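Local coordinates for protein Afp2 (Serratia entomophila, PDB 6RBN) that probably forms part of the contractile sheath around the inner tube of the anti-feeding prophage, a phage-tail-like injection system, here in its extended state, at residues Y124-G128 and P154-V158; A179-T184 and P194-V199; N217-N223 and G237-D243; V287-H292 and A308-Q312. All coordinates share one frame; numbering follows the deposited sequence.

Contact 1: Y124-G128 and P154-V158; sequences YRIFG and PFGAV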
loop_
_atom_site.group_PDB
_atom_site.type_symbol
_atom_site.label_atom_id
_atom_site.label_comp_id
_atom_site.label_asym_id
_atom_site.label_seq_id
_atom_site.Cartn_x
_atom_site.Cartn_y
_atom_site.Cartn_z
ATOM N N TYR C 124 19.084 6.342 81.734
ATOM C CA TYR C 124 20.330 5.963 81.082
ATOM C C TYR C 124 20.556 4.460 80.980
ATOM O O TYR C 124 21.670 4.052 80.636
ATOM C CB TYR C 124 21.513 6.615 81.782
ATOM C CG TYR C 124 21.724 8.040 81.363
ATOM C CD1 TYR C 124 22.344 8.329 80.158
ATOM C CD2 TYR C 124 21.309 9.092 82.160
ATOM C CE1 TYR C 124 22.544 9.624 79.754
ATOM C CE2 TYR C 124 21.509 10.397 81.764
ATOM C CZ TYR C 124 22.127 10.656 80.559
ATOM O OH TYR C 124 22.327 11.953 80.158
ATOM N N ARG C 125 19.538 3.641 81.283
ATOM C CA ARG C 125 19.502 2.201 80.975
ATOM C C ARG C 125 20.615 1.423 81.673
ATOM O O ARG C 125 21.245 0.544 81.082
ATOM C CB ARG C 125 19.564 1.947 79.467
ATOM C CG ARG C 125 18.525 2.651 78.630
ATOM C CD ARG C 125 17.126 2.186 78.920
ATOM N NE ARG C 125 16.426 3.039 79.870
ATOM C CZ ARG C 125 15.268 2.719 80.432
ATOM N NH1 ARG C 125 14.696 1.566 80.135
ATOM N NH2 ARG C 125 14.683 3.545 81.284
ATOM N N ILE C 126 20.874 1.754 82.930
ATOM C CA ILE C 126 21.934 1.127 83.684
ATOM C C ILE C 126 21.332 0.181 84.717
ATOM O O ILE C 126 20.126 0.150 84.935
ATOM C CB ILE C 126 22.875 2.183 84.319
ATOM C CG1 ILE C 126 22.081 3.349 84.916
ATOM C CG2 ILE C 126 23.862 2.691 83.293
ATOM C CD1 ILE C 126 21.669 3.199 86.352
ATOM N N PHE C 127 22.186 -0.615 85.353
ATOM C CA PHE C 127 21.767 -1.520 86.414
ATOM C C PHE C 127 22.772 -1.419 87.549
ATOM O O PHE C 127 23.972 -1.597 87.332
ATOM C CB PHE C 127 21.670 -2.961 85.912
ATOM C CG PHE C 127 21.051 -3.903 86.897
ATOM C CD1 PHE C 127 19.678 -3.937 87.067
ATOM C CD2 PHE C 127 21.835 -4.749 87.660
ATOM C CE1 PHE C 127 19.100 -4.796 87.971
ATOM C CE2 PHE C 127 21.260 -5.609 88.569
ATOM C CZ PHE C 127 19.891 -5.630 88.724
ATOM N N GLY C 128 22.285 -1.129 88.750
ATOM C CA GLY C 128 23.157 -0.918 89.886
ATOM C C GLY C 128 23.381 -2.176 90.706
ATOM O O GLY C 128 22.503 -3.016 90.844
ATOM N N PRO C 154 13.578 -0.547 90.221
ATOM C CA PRO C 154 13.817 -1.884 89.668
ATOM C C PRO C 154 15.158 -2.064 88.976
ATOM O O PRO C 154 15.321 -3.039 88.244
ATOM C CB PRO C 154 12.680 -2.027 88.652
ATOM C CG PRO C 154 12.386 -0.662 88.228
ATOM C CD PRO C 154 12.566 0.188 89.443
ATOM N N PHE C 155 16.107 -1.151 89.165
ATOM C CA PHE C 155 17.380 -1.163 88.468
ATOM C C PHE C 155 18.545 -1.536 89.378
ATOM O O PHE C 155 19.697 -1.258 89.037
ATOM C CB PHE C 155 17.632 0.205 87.839
ATOM C CG PHE C 155 16.685 0.554 86.732
ATOM C CD1 PHE C 155 16.965 0.202 85.433
ATOM C CD2 PHE C 155 15.501 1.227 87.002
ATOM C CE1 PHE C 155 16.111 0.530 84.415
ATOM C CE2 PHE C 155 14.629 1.546 85.981
ATOM C CZ PHE C 155 14.932 1.195 84.688
ATOM N N GLY C 156 18.273 -2.151 90.526
ATOM C CA GLY C 156 19.323 -2.431 91.480
ATOM C C GLY C 156 19.090 -3.729 92.224
ATOM O O GLY C 156 17.978 -4.257 92.280
ATOM N N ALA C 157 20.181 -4.238 92.793
ATOM C CA ALA C 157 20.159 -5.375 93.700
ATOM C C ALA C 157 21.303 -5.207 94.691
ATOM O O ALA C 157 22.233 -4.434 94.456
ATOM C CB ALA C 157 20.266 -6.697 92.946
ATOM N N VAL C 158 21.240 -5.936 95.802
ATOM C CA VAL C 158 22.017 -5.583 96.984
ATOM C C VAL C 158 23.197 -6.522 97.218
ATOM O O VAL C 158 24.298 -6.039 97.476
ATOM C CB VAL C 158 21.097 -5.505 98.219
ATOM C CG1 VAL C 158 21.889 -5.133 99.451
ATOM C CG2 VAL C 158 20.041 -4.474 97.972
#
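Phe127 and Phe155 meet through the backbone of the second residue rather than ring on ring. The Phe127 side chain leaves with CG anti to its own N (chi1 -171°), which carries the ring along the neighbouring strand, so that one face lies over the carbonyl of Phe155 and the CA of Gly156. Its CD1 is 3.3 Å from Phe155 O, and CZ continues to the methyl CB of Ala157 at 4.4 Å. Phe155 instead keeps CG beside its backbone N (chi1 -67°), and its ring turns back along 124-128: CD1 approaches Ile126 O to 3.2 Å, obliquely to the ring plane. At the far end of this ring, CZ meets Arg125 NH2 with the guanidinium and ring planes 76° apart, which is a loose contact and no stack. The charge of Arg125 is met instead by Glu14 of a neighbouring Afp3 chain and by Glu260.

Two backbone hydrogen bonds fix the register. Gly128 N donates to Phe155 O at 2.6 Å, and Ala157 N returns a longer bond to Gly128 O at 3.3 Å. Phe155 is also lined by Phe116 and Val120 of helix 112-122, while Ile250 of helix 250-267 touches Phe127 and Ala157. This is the parallel pairing of a beta-alpha-beta unit in the subtilisin-like domain, joining strand 127-129 to strand 156-157, outermost of the mixed sheet within this chain.

Contact 2: A179-T184 and P194-V199; sequences ASITQT and PANQAV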
loop_
_atom_site.group_PDB
_atom_site.type_symbol
_atom_site.label_atom_id
_atom_site.label_comp_id
_atom_site.label_asym_id
_atom_site.label_seq_id
_atom_site.Cartn_x
_atom_site.Cartn_y
_atom_site.Cartn_z
ATOM N N ALA C 179 31.253 -10.068 88.658
ATOM C CA ALA C 179 32.057 -11.064 87.969
ATOM C C ALA C 179 31.262 -12.290 87.561
ATOM O O ALA C 179 31.689 -13.010 86.654
ATOM C CB ALA C 179 33.228 -11.500 88.847
ATOM N N SER C 180 30.132 -12.555 88.209
ATOM C CA SER C 180 29.239 -13.596 87.729
ATOM C C SER C 180 28.364 -13.113 86.584
ATOM O O SER C 180 27.851 -13.939 85.826
ATOM C CB SER C 180 28.363 -14.114 88.866
ATOM O OG SER C 180 27.477 -13.113 89.317
ATOM N N ILE C 181 28.179 -11.799 86.450
ATOM C CA ILE C 181 27.448 -11.248 85.313
ATOM C C ILE C 181 28.269 -11.377 84.035
ATOM O O ILE C 181 27.724 -11.658 82.959
ATOM C CB ILE C 181 27.040 -9.791 85.619
ATOM C CG1 ILE C 181 25.903 -9.766 86.636
ATOM C CG2 ILE C 181 26.620 -9.019 84.391
ATOM C CD1 ILE C 181 25.581 -8.389 87.143
ATOM N N THR C 182 29.591 -11.227 84.139
ATOM C CA THR C 182 30.466 -11.318 82.973
ATOM C C THR C 182 30.474 -12.722 82.386
ATOM O O THR C 182 30.343 -12.899 81.169
ATOM C CB THR C 182 31.884 -10.916 83.359
ATOM O OG1 THR C 182 31.852 -9.622 83.947
ATOM C CG2 THR C 182 32.777 -10.870 82.137
ATOM N N GLN C 183 30.619 -13.735 83.238
ATOM C CA GLN C 183 30.649 -15.107 82.761
ATOM C C GLN C 183 29.278 -15.603 82.335
ATOM O O GLN C 183 29.193 -16.558 81.557
ATOM C CB GLN C 183 31.232 -16.009 83.841
ATOM C CG GLN C 183 32.705 -15.790 84.080
ATOM C CD GLN C 183 33.239 -16.638 85.205
ATOM O OE1 GLN C 183 32.481 -17.274 85.933
ATOM N NE2 GLN C 183 34.556 -16.681 85.336
ATOM N N THR C 184 28.204 -14.984 82.824
ATOM C CA THR C 184 26.869 -15.361 82.381
ATOM C C THR C 184 26.545 -14.751 81.024
ATOM O O THR C 184 25.991 -15.433 80.154
ATOM C CB THR C 184 25.837 -14.931 83.422
ATOM O OG1 THR C 184 26.175 -15.510 84.686
ATOM C CG2 THR C 184 24.447 -15.398 83.035
ATOM N N PRO C 194 22.333 -14.622 86.602
ATOM C CA PRO C 194 23.732 -14.727 87.028
ATOM C C PRO C 194 23.968 -15.587 88.260
ATOM O O PRO C 194 25.058 -15.513 88.829
ATOM C CB PRO C 194 24.103 -13.266 87.328
ATOM C CG PRO C 194 23.104 -12.450 86.604
ATOM C CD PRO C 194 21.846 -13.237 86.668
ATOM N N ALA C 195 23.003 -16.401 88.690
ATOM C CA ALA C 195 23.071 -17.051 89.991
ATOM C C ALA C 195 24.056 -18.214 90.041
ATOM O O ALA C 195 25.104 -18.104 90.680
ATOM C CB ALA C 195 21.680 -17.536 90.397
ATOM N N ASN C 196 23.793 -19.299 89.317
ATOM C CA ASN C 196 24.580 -20.520 89.483
ATOM C C ASN C 196 25.943 -20.481 88.796
ATOM O O ASN C 196 26.554 -21.540 88.624
ATOM C CB ASN C 196 23.796 -21.734 88.986
ATOM C CG ASN C 196 22.759 -22.194 89.975
ATOM O OD1 ASN C 196 23.024 -22.268 91.169
ATOM N ND2 ASN C 196 21.568 -22.504 89.486
ATOM N N GLN C 197 26.431 -19.315 88.396
ATOM C CA GLN C 197 27.782 -19.199 87.876
ATOM C C GLN C 197 28.763 -19.141 89.038
ATOM O O GLN C 197 28.565 -18.381 89.990
ATOM C CB GLN C 197 27.911 -17.955 87.005
ATOM C CG GLN C 197 29.251 -17.828 86.349
ATOM C CD GLN C 197 29.492 -18.916 85.333
ATOM O OE1 GLN C 197 28.598 -19.276 84.571
ATOM N NE2 GLN C 197 30.704 -19.454 85.320
ATOM N N ALA C 198 29.816 -19.948 88.962
ATOM C CA ALA C 198 30.790 -20.064 90.040
ATOM C C ALA C 198 31.890 -19.031 89.839
ATOM O O ALA C 198 32.638 -19.093 88.859
ATOM C CB ALA C 198 31.368 -21.473 90.089
ATOM N N VAL C 199 31.987 -18.083 90.757
ATOM C CA VAL C 199 33.089 -17.133 90.776
ATOM C C VAL C 199 34.234 -17.767 91.561
ATOM O O VAL C 199 34.022 -18.483 92.543
ATOM C CB VAL C 199 32.626 -15.765 91.340
ATOM C CG1 VAL C 199 32.170 -15.859 92.775
ATOM C CG2 VAL C 199 33.697 -14.712 91.212
#
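Segment 179-184 is helical, and 194-199, without regular structure, passes along one side of it, the backbones coming nearest where the CA atoms of Ile181 and Pro194 are 5.4 Å apart. The two glutamines, Gln183 and Gln197, form the polar part of the contact. Gln183 reaches out with its chain extended beyond CG, whereas Gln197 starts with CG anti to the backbone N (chi1 -176°) and then bends at chi2. Their side chains cross at about a right angle, with amide planes 84° apart. Gln197 NE2 lies 2.9 Å from Gln183 OE1, but the hydrogen bond is bent and weak; CG and CD of Gln197 also rest against Gln183 CB.

Pro194 CG packs 3.9 Å from Ile181 CG1, the two side chains lying side by side and pointing the same way. The CA of Pro194 lies 3.5 Å from Thr184 OG1, a hydroxyl already turned back along the helix to donate to Ser180 O at 2.6 Å; that carbonyl also accepts from Thr184 N. Ser180 packs by CB and OG against the Pro194 carbonyl, while its hydroxyl is hydrogen-bonded to Ala177 O. Farther along, Ala179 CB meets Val199 CG2 at 4.0 Å.

Beyond these two methyls stand Leu73 of helix 66-75 and His77 in the loop after it. The segment 194-199 thus lies along helix 173-187 on its way to helix 210-216, with helix 66-75 closing over its Val199 end.

Contact 3: N217-N223 and G237-D243; sequences NQGKALN and GARTLED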
loop_
_atom_site.group_PDB
_atom_site.type_symbol
_atom_site.label_atom_id
_atom_site.label_comp_id
_atom_site.label_asym_id
_atom_site.label_seq_id
_atom_site.Cartn_x
_atom_site.Cartn_y
_atom_site.Cartn_z
ATOM N N ASN C 217 14.053 -12.885 100.939
ATOM C CA ASN C 217 13.810 -13.130 99.527
ATOM C C ASN C 217 12.598 -12.368 99.005
ATOM O O ASN C 217 12.441 -12.243 97.788
ATOM C CB ASN C 217 13.615 -14.623 99.300
ATOM C CG ASN C 217 13.863 -15.038 97.873
ATOM O OD1 ASN C 217 14.367 -14.264 97.069
ATOM N ND2 ASN C 217 13.474 -16.256 97.538
ATOM N N GLN C 218 11.748 -11.857 99.882
ATOM C CA GLN C 218 10.619 -11.026 99.500
ATOM C C GLN C 218 10.989 -9.557 99.647
ATOM O O GLN C 218 11.931 -9.197 100.354
ATOM C CB GLN C 218 9.384 -11.367 100.346
ATOM C CG GLN C 218 9.556 -11.192 101.861
ATOM C CD GLN C 218 9.174 -9.809 102.365
ATOM O OE1 GLN C 218 8.296 -9.150 101.808
ATOM N NE2 GLN C 218 9.836 -9.363 103.425
ATOM N N GLY C 219 10.229 -8.708 98.974
ATOM C CA GLY C 219 10.395 -7.281 99.179
ATOM C C GLY C 219 11.604 -6.739 98.446
ATOM O O GLY C 219 11.585 -6.558 97.224
ATOM N N LYS C 220 12.678 -6.459 99.189
ATOM C CA LYS C 220 13.793 -5.735 98.597
ATOM C C LYS C 220 15.034 -6.611 98.438
ATOM O O LYS C 220 16.110 -6.100 98.107
ATOM C CB LYS C 220 14.091 -4.482 99.413
ATOM C CG LYS C 220 12.978 -3.454 99.297
ATOM C CD LYS C 220 13.227 -2.226 100.141
ATOM C CE LYS C 220 14.318 -1.366 99.542
ATOM N NZ LYS C 220 14.483 -0.095 100.295
ATOM N N ALA C 221 14.911 -7.918 98.698
ATOM C CA ALA C 221 15.739 -8.940 98.048
ATOM C C ALA C 221 17.253 -8.859 98.238
ATOM O O ALA C 221 17.947 -8.400 97.326
ATOM C CB ALA C 221 15.437 -8.942 96.554
ATOM N N LEU C 222 17.773 -9.215 99.424
ATOM C CA LEU C 222 19.213 -9.179 99.677
ATOM C C LEU C 222 20.106 -9.971 98.731
ATOM O O LEU C 222 21.267 -9.583 98.595
ATOM C CB LEU C 222 19.557 -9.644 101.101
ATOM C CG LEU C 222 19.601 -8.620 102.221
ATOM C CD1 LEU C 222 20.010 -9.286 103.508
ATOM C CD2 LEU C 222 20.629 -7.596 101.870
ATOM N N ASN C 223 19.629 -11.056 98.106
ATOM C CA ASN C 223 20.375 -11.816 97.078
ATOM C C ASN C 223 21.707 -12.364 97.596
ATOM O O ASN C 223 22.782 -11.896 97.219
ATOM C CB ASN C 223 20.599 -10.986 95.809
ATOM C CG ASN C 223 19.345 -10.817 94.997
ATOM O OD1 ASN C 223 18.569 -11.753 94.836
ATOM N ND2 ASN C 223 19.141 -9.621 94.470
ATOM N N GLY C 237 20.310 -16.062 94.302
ATOM C CA GLY C 237 19.203 -15.122 94.275
ATOM C C GLY C 237 19.349 -14.261 93.038
ATOM O O GLY C 237 20.454 -13.917 92.615
ATOM N N ALA C 238 18.210 -13.908 92.441
ATOM C CA ALA C 238 18.249 -13.141 91.203
ATOM C C ALA C 238 17.182 -12.056 91.143
ATOM O O ALA C 238 16.739 -11.712 90.046
ATOM C CB ALA C 238 18.097 -14.064 89.992
ATOM N N ARG C 239 16.768 -11.501 92.275
ATOM C CA ARG C 239 15.685 -10.531 92.331
ATOM C C ARG C 239 16.218 -9.104 92.441
ATOM O O ARG C 239 17.359 -8.866 92.839
ATOM C CB ARG C 239 14.766 -10.852 93.507
ATOM C CG ARG C 239 13.859 -12.038 93.299
ATOM C CD ARG C 239 13.244 -12.443 94.614
ATOM N NE ARG C 239 12.347 -13.586 94.494
ATOM C CZ ARG C 239 11.026 -13.511 94.558
ATOM N NH1 ARG C 239 10.442 -12.351 94.811
ATOM N NH2 ARG C 239 10.291 -14.603 94.428
ATOM N N THR C 240 15.359 -8.149 92.097
ATOM C CA THR C 240 15.669 -6.725 92.139
ATOM C C THR C 240 15.055 -6.100 93.390
ATOM O O THR C 240 14.465 -6.781 94.229
ATOM C CB THR C 240 15.164 -6.005 90.885
ATOM O OG1 THR C 240 13.744 -6.156 90.782
ATOM C CG2 THR C 240 15.811 -6.555 89.642
ATOM N N LEU C 241 15.188 -4.779 93.496
ATOM C CA LEU C 241 14.654 -4.032 94.626
ATOM C C LEU C 241 13.159 -3.767 94.522
ATOM O O LEU C 241 12.566 -3.296 95.497
ATOM C CB LEU C 241 15.399 -2.708 94.772
ATOM C CG LEU C 241 16.836 -2.811 95.268
ATOM C CD1 LEU C 241 17.570 -1.503 95.105
ATOM C CD2 LEU C 241 16.799 -3.192 96.717
ATOM N N GLU C 242 12.534 -4.048 93.383
ATOM C CA GLU C 242 11.090 -3.921 93.228
ATOM C C GLU C 242 10.481 -5.302 93.052
ATOM O O GLU C 242 10.835 -6.026 92.119
ATOM C CB GLU C 242 10.728 -3.035 92.039
ATOM C CG GLU C 242 9.227 -2.902 91.856
ATOM C CD GLU C 242 8.842 -1.980 90.725
ATOM O OE1 GLU C 242 9.744 -1.412 90.086
ATOM O OE2 GLU C 242 7.632 -1.827 90.466
ATOM N N ASP C 243 9.564 -5.660 93.945
ATOM C CA ASP C 243 8.887 -6.952 93.878
ATOM C C ASP C 243 7.519 -6.780 93.223
ATOM O O ASP C 243 6.473 -6.774 93.869
ATOM C CB ASP C 243 8.773 -7.564 95.268
ATOM C CG ASP C 243 8.244 -8.979 95.238
ATOM O OD1 ASP C 243 9.003 -9.891 94.851
ATOM O OD2 ASP C 243 7.068 -9.182 95.603
#
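Asn223 holds the backbone of Arg239 from both sides of its amide. OD1 accepts from Arg239 N at 3.1 Å, and ND2 donates to Arg239 O at a short 2.5 Å, whose exact length is doubtful at this resolution; that oxygen lies in the amide plane. Two nearly straight bonds (161° and 162°) to one residue would set the rotation of the amide, much as a neighbouring strand would. CG of Asn223 stands beside its own N (chi1 -73°), which points the amide at the loop opposite.

The Arg239 side chain runs out extended from CG to NE and passes across Asn217 at about a right angle. Asn217 O lies over one face of the guanidinium, and Asn217 OD1 is 3.3 Å from Arg239 CD. Arg239 NH1 forms a salt bridge with Asp243 OD1 at 2.9 Å, the carboxylate oxygen lying at the guanidinium edge. Glu342 binds NE, so the guanidinium is shared between two acids. Asn217 ND2 is bound to Thr6 O of a second Afp2 subunit.

Further packing surrounds these bonds. Ala221 CB touches Arg239 CB at 3.7 Å and Thr240 O at 3.3 Å, and Leu241 crosses Lys220 obliquely, its CD2 near the lysine O and CB. A type II' turn from Gln218 to Ala221 brings Gly219 O to Asp243 CB. Lys220 NZ reaches Met147 O and Tyr150 O. The two loops flank the hairpin of strands 225-226 and 234-235, leading from helix 210-216 toward helix 250-267, whose Ile250 packs on Asn223 and Thr240.

Contact 4: V287-H292 and A308-Q312; sequences VDSYLH and AWFVQ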
loop_
_atom_site.group_PDB
_atom_site.type_symbol
_atom_site.label_atom_id
_atom_site.label_comp_id
_atom_site.label_asym_id
_atom_site.label_seq_id
_atom_site.Cartn_x
_atom_site.Cartn_y
_atom_site.Cartn_z
ATOM N N VAL C 287 13.830 -3.214 63.352
ATOM C CA VAL C 287 13.557 -3.764 64.673
ATOM C C VAL C 287 13.108 -5.216 64.578
ATOM O O VAL C 287 13.526 -6.052 65.382
ATOM C CB VAL C 287 12.514 -2.891 65.393
ATOM C CG1 VAL C 287 12.240 -3.423 66.770
ATOM C CG2 VAL C 287 12.990 -1.461 65.475
ATOM N N ASP C 288 12.269 -5.538 63.585
ATOM C CA ASP C 288 11.850 -6.921 63.371
ATOM C C ASP C 288 13.011 -7.816 62.965
ATOM O O ASP C 288 12.993 -9.013 63.257
ATOM C CB ASP C 288 10.760 -6.997 62.306
ATOM C CG ASP C 288 9.423 -6.522 62.806
ATOM O OD1 ASP C 288 9.166 -6.647 64.019
ATOM O OD2 ASP C 288 8.616 -6.044 61.984
ATOM N N SER C 289 14.019 -7.267 62.285
ATOM C CA SER C 289 15.200 -8.063 61.981
ATOM C C SER C 289 16.042 -8.294 63.225
ATOM O O SER C 289 16.665 -9.352 63.359
ATOM C CB SER C 289 16.039 -7.386 60.899
ATOM O OG SER C 289 16.641 -6.206 61.392
ATOM N N TYR C 290 16.074 -7.324 64.139
ATOM C CA TYR C 290 16.802 -7.507 65.388
ATOM C C TYR C 290 16.077 -8.476 66.309
ATOM O O TYR C 290 16.696 -9.373 66.892
ATOM C CB TYR C 290 17.011 -6.164 66.086
ATOM C CG TYR C 290 17.708 -6.297 67.420
ATOM C CD1 TYR C 290 19.063 -6.574 67.489
ATOM C CD2 TYR C 290 17.007 -6.154 68.609
ATOM C CE1 TYR C 290 19.702 -6.705 68.702
ATOM C CE2 TYR C 290 17.637 -6.287 69.826
ATOM C CZ TYR C 290 18.984 -6.560 69.866
ATOM O OH TYR C 290 19.619 -6.694 71.075
ATOM N N LEU C 291 14.766 -8.309 66.460
ATOM C CA LEU C 291 14.017 -9.138 67.393
ATOM C C LEU C 291 13.794 -10.555 66.890
ATOM O O LEU C 291 13.493 -11.434 67.699
ATOM C CB LEU C 291 12.672 -8.494 67.714
ATOM C CG LEU C 291 12.727 -7.202 68.522
ATOM C CD1 LEU C 291 11.346 -6.611 68.670
ATOM C CD2 LEU C 291 13.336 -7.464 69.879
ATOM N N HIS C 292 13.931 -10.805 65.586
ATOM C CA HIS C 292 13.809 -12.177 65.106
ATOM C C HIS C 292 15.071 -12.972 65.392
ATOM O O HIS C 292 14.996 -14.149 65.759
ATOM C CB HIS C 292 13.520 -12.211 63.609
ATOM C CG HIS C 292 13.176 -13.572 63.095
ATOM N ND1 HIS C 292 11.906 -14.099 63.179
ATOM C CD2 HIS C 292 13.944 -14.536 62.538
ATOM C CE1 HIS C 292 11.901 -15.313 62.662
ATOM N NE2 HIS C 292 13.126 -15.604 62.268
ATOM N N ALA C 308 5.858 -13.695 70.520
ATOM C CA ALA C 308 7.164 -13.308 71.030
ATOM C C ALA C 308 7.389 -11.804 71.009
ATOM O O ALA C 308 7.870 -11.244 71.996
ATOM C CB ALA C 308 8.262 -14.013 70.234
ATOM N N TRP C 309 7.064 -11.132 69.906
ATOM C CA TRP C 309 7.173 -9.683 69.860
ATOM C C TRP C 309 6.137 -9.122 68.900
ATOM O O TRP C 309 5.598 -9.834 68.052
ATOM C CB TRP C 309 8.578 -9.222 69.438
ATOM C CG TRP C 309 8.881 -9.386 67.979
ATOM C CD1 TRP C 309 8.745 -8.440 67.009
ATOM C CD2 TRP C 309 9.347 -10.566 67.320
ATOM N NE1 TRP C 309 9.103 -8.950 65.793
ATOM C CE2 TRP C 309 9.477 -10.257 65.957
ATOM C CE3 TRP C 309 9.671 -11.852 67.753
ATOM C CZ2 TRP C 309 9.914 -11.187 65.022
ATOM C CZ3 TRP C 309 10.102 -12.771 66.824
ATOM C CH2 TRP C 309 10.221 -12.437 65.475
ATOM N N PHE C 310 5.864 -7.827 69.043
ATOM C CA PHE C 310 5.152 -7.069 68.024
ATOM C C PHE C 310 5.790 -5.696 67.907
ATOM O O PHE C 310 6.259 -5.126 68.892
ATOM C CB PHE C 310 3.639 -6.940 68.313
ATOM C CG PHE C 310 3.295 -6.112 69.525
ATOM C CD1 PHE C 310 3.210 -6.700 70.771
ATOM C CD2 PHE C 310 2.996 -4.760 69.408
ATOM C CE1 PHE C 310 2.876 -5.953 71.880
ATOM C CE2 PHE C 310 2.676 -4.008 70.514
ATOM C CZ PHE C 310 2.612 -4.608 71.750
ATOM N N VAL C 311 5.813 -5.175 66.684
ATOM C CA VAL C 311 6.279 -3.826 66.389
ATOM C C VAL C 311 5.219 -3.165 65.526
ATOM O O VAL C 311 4.762 -3.762 64.546
ATOM C CB VAL C 311 7.638 -3.830 65.660
ATOM C CG1 VAL C 311 8.059 -2.421 65.301
ATOM C CG2 VAL C 311 8.705 -4.484 66.503
ATOM N N GLN C 312 4.813 -1.949 65.883
ATOM C CA GLN C 312 3.826 -1.246 65.080
ATOM C C GLN C 312 4.055 0.259 65.096
ATOM O O GLN C 312 4.450 0.833 66.113
ATOM C CB GLN C 312 2.408 -1.592 65.541
ATOM C CG GLN C 312 2.109 -1.301 66.980
ATOM C CD GLN C 312 0.759 -1.833 67.385
ATOM O OE1 GLN C 312 0.010 -2.341 66.553
ATOM N NE2 GLN C 312 0.450 -1.749 68.666
#
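Leu291 lies on the indole of Trp309. Its CB stands 3.8 Å from the centroid of the five-membered ring, only 5° off the ring normal, which makes a CH-pi contact over the face, and its CD1 reaches Trp309 CD1 at 3.6 Å. The two side chains slide past each other in opposite directions. Trp309 holds CG between its backbone N and carbonyl carbon (chi1 75°), and this lays the indole along the helix, with the backbone Leu291 O and His292 N over the same face as Leu291 CB. Val311, two residues on, continues the apolar patch: its CG2 packs on Val287 CG1 at 3.7 Å and on Leu291 CD1 at 4.0 Å.

Around this centre the contact turns polar. Trp309 NE1 donates to Asp288 OD1 at 2.9 Å; the oxygen lies near the indole plane, whereas the donor meets the carboxylate from above its plane. The same OD1 also lies 3.3 Å from Val311 CG2, and OD2 has a long, weak ion pair with Lys284. At the other end of the indole, Trp309 CH2 comes 3.3 Å from His292 ND1, rim to rim, with the planes 77° apart. Arg143 of an Afp1 chain packs on His292.

Segment 287-292 of helix 277-295 runs antiparallel to strand 309-312, their axes 9.3 Å apart at closest approach, and covers one side of a two-stranded sheet. The partner strand 328-335 contributes Ile333 and Leu335, which touch Leu291, and helix 250-267 packs on Val287 through Ile263.

Overall arrangement
Contacts 1, 2, 3 and 4 follow one another along the chain, each closing before the next opens. The first three lie in the subtilisin-like domain. Contacts 1 and 3, with centres 12 Å apart, touch directly: Gly156 of strand 156-157 packs on Thr240 and Leu241, and Ala157 on Asn223. Contact 2 stands about 17 Å from the centre of each, on the helix 173-187 that follows strand 156-157. Contact 4 belongs to the C-terminal domain, its centre 25 to 30 Å from the others. Helix 250-267 touches contacts 1, 3 and 4, and so packs against both domain ranges. Residues meeting Afp1, Afp3 and a second Afp2 subunit place contacts 1, 3 and 4 near subunit interfaces of the extended sheath-tube complex.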